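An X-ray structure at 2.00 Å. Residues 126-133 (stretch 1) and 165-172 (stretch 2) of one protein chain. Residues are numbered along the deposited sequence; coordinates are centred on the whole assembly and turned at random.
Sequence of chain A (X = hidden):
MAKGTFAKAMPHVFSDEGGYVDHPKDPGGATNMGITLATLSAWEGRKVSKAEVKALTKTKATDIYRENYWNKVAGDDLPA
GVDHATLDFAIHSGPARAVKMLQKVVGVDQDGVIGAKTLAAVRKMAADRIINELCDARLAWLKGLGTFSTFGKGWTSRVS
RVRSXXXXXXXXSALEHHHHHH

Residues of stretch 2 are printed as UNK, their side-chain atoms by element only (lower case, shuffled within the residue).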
ATOM      1  N   ALA A 126      -0.276  16.729  12.067  1.00 24.06           N
ATOM      2  CA  ALA A 126       0.440  15.757  12.880  1.00 22.37           C
ATOM      3  C   ALA A 126       0.468  14.408  12.174  1.00 21.34           C
ATOM      4  O   ALA A 126      -0.520  13.987  11.567  1.00 19.83           O
ATOM      5  CB  ALA A 126      -0.217  15.624  14.253  1.00 22.41           C
ATOM      6  N   ALA A 127       1.612  13.723  12.262  1.00 21.47           N
ATOM      7  CA  ALA A 127       1.788  12.486  11.506  1.00 20.77           C
ATOM      8  C   ALA A 127       0.871  11.382  12.018  1.00 23.46           C
ATOM      9  O   ALA A 127       0.268  10.653  11.221  1.00 19.89           O
ATOM     10  CB  ALA A 127       3.248  12.038  11.551  1.00 19.23           C
ATOM     11  N   ASP A 128       0.750  11.234  13.339  1.00 20.58           N
ATOM     12  CA  ASP A 128      -0.116  10.176  13.850  1.00 25.41           C
ATOM     13  C   ASP A 128      -1.586  10.489  13.595  1.00 23.82           C
ATOM     14  O   ASP A 128      -2.395   9.568  13.439  1.00 22.27           O
ATOM     15  CB  ASP A 128       0.164   9.925  15.336  1.00 26.79           C
ATOM     16  CG  ASP A 128      -0.040  11.156  16.207  1.00 40.31           C
ATOM     17  OD1 ASP A 128      -0.708  12.119  15.775  1.00 37.78           O
ATOM     18  OD2 ASP A 128       0.483  11.153  17.346  1.00 45.41           O
ATOM     19  N   ARG A 129      -1.945  11.773  13.514  1.00 20.79           N
ATOM     20  CA  ARG A 129      -3.300  12.130  13.110  1.00 23.70           C
ATOM     21  C   ARG A 129      -3.563  11.733  11.662  1.00 22.84           C
ATOM     22  O   ARG A 129      -4.624  11.181  11.345  1.00 20.58           O
ATOM     23  CB  ARG A 129      -3.533  13.628  13.311  1.00 25.04           C
ATOM     24  CG  ARG A 129      -4.826  14.134  12.686  1.00 33.75           C
ATOM     25  CD  ARG A 129      -5.103  15.579  13.072  1.00 41.96           C
ATOM     26  NE  ARG A 129      -5.986  15.673  14.233  1.00 47.82           N
ATOM     27  CZ  ARG A 129      -5.562  15.729  15.493  1.00 46.42           C
ATOM     28  NH1 ARG A 129      -4.262  15.705  15.763  1.00 44.38           N
ATOM     29  NH2 ARG A 129      -6.439  15.813  16.483  1.00 45.83           N
ATOM     30  N   ILE A 130      -2.610  12.011  10.767  1.00 19.98           N
ATOM     31  CA  ILE A 130      -2.741  11.574   9.379  1.00 20.01           C
ATOM     32  C   ILE A 130      -2.895  10.061   9.311  1.00 18.46           C
ATOM     33  O   ILE A 130      -3.757   9.540   8.589  1.00 19.68           O
ATOM     34  CB  ILE A 130      -1.535  12.052   8.550  1.00 20.95           C
ATOM     35  CG1 ILE A 130      -1.504  13.579   8.479  1.00 19.65           C
ATOM     36  CG2 ILE A 130      -1.573  11.439   7.149  1.00 18.27           C
ATOM     37  CD1 ILE A 130      -0.426  14.120   7.564  1.00 21.07           C
ATOM     38  N   ILE A 131      -2.072   9.334  10.073  1.00 16.97           N
ATOM     39  CA  ILE A 131      -2.112   7.873  10.046  1.00 20.55           C
ATOM     40  C   ILE A 131      -3.486   7.366  10.467  1.00 20.14           C
ATOM     41  O   ILE A 131      -4.071   6.495   9.812  1.00 17.97           O
ATOM     42  CB  ILE A 131      -1.005   7.286  10.938  1.00 15.25           C
ATOM     43  CG1 ILE A 131       0.375   7.565  10.337  1.00 15.14           C
ATOM     44  CG2 ILE A 131      -1.226   5.786  11.135  1.00 17.89           C
ATOM     45  CD1 ILE A 131       1.517   7.359  11.316  1.00 17.31           C
ATOM     46  N   ASN A 132      -4.018   7.904  11.571  1.00 16.78           N
ATOM     47  CA  ASN A 132      -5.309   7.431  12.066  1.00 20.33           C
ATOM     48  C   ASN A 132      -6.430   7.783  11.102  1.00 20.32           C
ATOM     49  O   ASN A 132      -7.310   6.953  10.837  1.00 18.85           O
ATOM     50  CB  ASN A 132      -5.594   8.008  13.453  1.00 21.15           C
ATOM     51  CG  ASN A 132      -4.854   7.269  14.550  1.00 20.15           C
ATOM     52  OD1 ASN A 132      -4.907   6.045  14.630  1.00 20.75           O
ATOM     53  ND2 ASN A 132      -4.147   8.011  15.394  1.00 19.87           N
ATOM     54  N   GLU A 133      -6.414   9.003  10.559  1.00 14.66           N
ATOM     55  CA  GLU A 133      -7.497   9.418   9.673  1.00 17.88           C
ATOM     56  C   GLU A 133      -7.442   8.692   8.334  1.00 20.07           C
ATOM     57  O   GLU A 133      -8.491   8.404   7.749  1.00 15.57           O
ATOM     58  CB  GLU A 133      -7.460  10.929   9.467  1.00 18.80           C
ATOM     59  CG  GLU A 133      -8.034  11.690  10.648  1.00 24.52           C
ATOM     60  CD  GLU A 133      -7.928  13.185  10.493  1.00 29.64           C
ATOM     61  OE1 GLU A 133      -7.955  13.667   9.342  1.00 33.35           O
ATOM     62  OE2 GLU A 133      -7.825  13.877  11.527  1.00 37.59           O
ATOM     63  N   UNK A 165       1.658  -0.609  13.255  1.00 17.09           N
ATOM     64  CA  UNK A 165       3.044  -0.489  12.819  1.00 20.31           C
ATOM     65  C   UNK A 165       3.347   0.916  12.309  1.00 17.47           C
ATOM     66  O   UNK A 165       4.451   1.430  12.523  1.00 18.08           O
ATOM     67  c   UNK A 165       3.364  -1.528  11.746  1.00 22.34           C
ATOM     68  n   UNK A 165       3.404  -6.022  11.278  1.00 39.35           N
ATOM     69  n   UNK A 165       3.014  -4.439   9.656  1.00 41.63           N
ATOM     70  n   UNK A 165       4.744  -4.158  11.163  1.00 35.35           N
ATOM     71  c   UNK A 165       4.866  -1.704  11.502  1.00 21.67           C
ATOM     72  c   UNK A 165       3.721  -4.872  10.699  1.00 37.07           C
ATOM     73  c   UNK A 165       5.180  -2.885  10.594  1.00 26.83           C
ATOM     74  N   UNK A 166       2.386   1.558  11.638  1.00 17.73           N
ATOM     75  CA  UNK A 166       2.630   2.906  11.129  1.00 14.93           C
ATOM     76  C   UNK A 166       2.841   3.895  12.270  1.00 18.92           C
ATOM     77  O   UNK A 166       3.798   4.678  12.256  1.00 17.38           O
ATOM     78  c   UNK A 166       1.479   3.355  10.233  1.00 17.17           C
ATOM     79  N   UNK A 167       1.952   3.876  13.265  1.00 16.49           N
ATOM     80  CA  UNK A 167       2.125   4.749  14.422  1.00 19.04           C
ATOM     81  C   UNK A 167       3.446   4.477  15.131  1.00 20.25           C
ATOM     82  O   UNK A 167       4.089   5.411  15.627  1.00 21.88           O
ATOM     83  c   UNK A 167      -1.544   4.408  15.634  1.00 21.45           C
ATOM     84  c   UNK A 167       0.952   4.574  15.384  1.00 18.30           C
ATOM     85  c   UNK A 167      -0.519   6.479  14.711  1.00 19.49           C
ATOM     86  c   UNK A 167      -0.407   4.975  14.806  1.00 19.41           C
ATOM     87  N   UNK A 168       3.864   3.210  15.185  1.00 16.97           N
ATOM     88  CA  UNK A 168       5.169   2.878  15.747  1.00 21.26           C
ATOM     89  C   UNK A 168       6.291   3.515  14.936  1.00 24.27           C
ATOM     90  O   UNK A 168       7.155   4.203  15.490  1.00 22.45           O
ATOM     91  c   UNK A 168       5.338   1.360  15.816  1.00 18.46           C
ATOM     92  N   UNK A 169       6.288   3.303  13.610  1.00 21.71           N
ATOM     93  CA  UNK A 169       7.291   3.925  12.748  1.00 22.05           C
ATOM     94  C   UNK A 169       7.327   5.437  12.932  1.00 22.88           C
ATOM     95  O   UNK A 169       8.402   6.046  12.880  1.00 20.68           O
ATOM     96  c   UNK A 169       8.852   0.279  11.106  1.00 27.89           C
ATOM     97  c   UNK A 169       7.423   2.209  10.867  1.00 21.05           C
ATOM     98  c   UNK A 169       8.474   1.562  11.496  1.00 26.88           C
ATOM     99  c   UNK A 169       6.751   1.550   9.844  1.00 21.34           C
ATOM    100  c   UNK A 169       7.118   0.276   9.453  1.00 18.02           C
ATOM    101  c   UNK A 169       7.009   3.594  11.277  1.00 21.67           C
ATOM    102  c   UNK A 169       8.170  -0.363  10.083  1.00 25.71           C
ATOM    103  N   UNK A 170       6.165   6.052  13.162  1.00 19.46           N
ATOM    104  CA  UNK A 170       6.075   7.499  13.332  1.00 23.40           C
ATOM    105  C   UNK A 170       6.866   8.006  14.533  1.00 26.15           C
ATOM    106  O   UNK A 170       7.211   9.193  14.580  1.00 24.38           O
ATOM    107  c   UNK A 170       4.601   7.904  13.462  1.00 23.71           C
ATOM    108  o   UNK A 170       4.448   9.020  14.314  1.00 32.74           O
ATOM    109  N   UNK A 171       7.161   7.145  15.507  1.00 25.76           N
ATOM    110  CA  UNK A 171       7.965   7.535  16.659  1.00 27.46           C
ATOM    111  C   UNK A 171       9.295   6.788  16.709  1.00 27.95           C
ATOM    112  O   UNK A 171       9.957   6.774  17.750  1.00 30.20           O
ATOM    113  n   UNK A 171       3.998   9.100  18.959  1.00 34.84           N
ATOM    114  n   UNK A 171       5.216  10.955  19.590  1.00 41.10           N
ATOM    115  c   UNK A 171       7.172   7.330  17.951  1.00 27.61           C
ATOM    116  c   UNK A 171       4.080  10.412  19.166  1.00 35.08           C
ATOM    117  c   UNK A 171       5.727   7.791  17.820  1.00 27.90           C
ATOM    118  n   UNK A 171       3.020  11.183  18.964  1.00 38.23           N
ATOM    119  c   UNK A 171       5.106   8.165  19.147  1.00 29.66           C
ATOM    120  N   UNK A 172       9.700   6.173  15.598  1.00 30.03           N
ATOM    121  CA  UNK A 172      11.006   5.534  15.489  1.00 34.96           C
ATOM    122  C   UNK A 172      12.066   6.607  15.269  1.00 41.16           C
ATOM    123  O   UNK A 172      12.018   7.341  14.275  1.00 38.48           O
ATOM    124  c   UNK A 172      11.004   4.521  14.343  1.00 36.36           C
ATOM    125  o   UNK A 172      12.105   2.405  14.304  1.00 44.68           O
ATOM    126  c   UNK A 172      12.252   3.647  14.318  1.00 44.02           C
ATOM    127  o   UNK A 172      13.376   4.191  14.305  1.00 50.45           O
TER

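Position 165 carries seven side-chain atoms: three carbons in line, a nitrogen, and a carbon bearing two more nitrogens. The side chain is out of reach of stretch 1. Its terminal group is a guanidinium, so the residue is arginine. The long chain of Arg165, with chi1 and chi2 both t, takes no part in the contact; a charged group suits this partly exposed place.

Position 166 has a single side-chain carbon. The CA-to-CB bond points toward stretch 1, and this carbon lies 3.7 Å from CG2 of Ile131. A lone CB means alanine. Ala166 is buried, and its small methyl suits a place where the isoleucine comes close to the backbone as well: CD1 of Ile131 is 3.6 Å from the carbonyl O of Ala166. That oxygen also accepts the helical hydrogen bond from N of position 170, at 2.9 Å.

At position 167 there are four carbons, forked at the second, with no polar atom. The CA-to-CB bond runs sideways, but the end of the side chain comes nearer to stretch 1. One branch carbon lies 3.6 Å from CB of Asp128 and 3.7 Å from CG2 of Ile131, while the other branch carbon lies 3.9 Å from OD1 of Asn132. The fork at the second carbon identifies leucine. The branched apolar end of Leu167 can thus touch three residues along one side of the helix, within about one turn, and it has the largest covered area of the sixteen residues.

Position 168 again shows one carbon, which points away from stretch 1. This is alanine. Ala168 is exposed, and a lone methyl presents little apolar surface there.

Position 169 has one carbon followed by a ring of six carbons, whose end leads away from stretch 1. This is the mark of phenylalanine. The ring of Phe169 is buried elsewhere in the structure, as befits a large apolar group.

Position 170 bears one carbon and one oxygen. Its CB points toward stretch 1 and packs 3.8 Å from CD1 of Ile131; the oxygen lies 4.3 Å from CB of Ala127, a contact without a hydrogen bond. The residue is serine. The short side chain of Ser170 fits this close approach to the start of the opposing helix.

Position 171 repeats the pattern of three carbons, a nitrogen and a carbon with two nitrogens. A terminal nitrogen donates a hydrogen bond to OD2 of Asp128 at 3.0 Å, within a salt bridge, and the carboxylate oxygen sits at the edge of the planar group, near its plane. This is a second arginine. From an exposed position, the long, flexible, charged chain of Arg171 can reach the carboxylate.

Position 172 has two carbons, the second carrying two oxygens, out of reach of stretch 1. A carboxylate on a short stem is aspartate. The charge of Asp172 suits its partly exposed place.

The two helices run nearly antiparallel, at 170°, with axes 9.7 Å apart at closest approach. Ile131 packs on the apolar side chains of Ala166 and Leu167 and on CB of Ser170, and Asp128 joins them by its CB while its carboxylate meets Arg171. Together the stretches bury 316 Å², a modest contact combining close packing with one salt bridge.

Stretch 2 (165-172) RALAFSRD
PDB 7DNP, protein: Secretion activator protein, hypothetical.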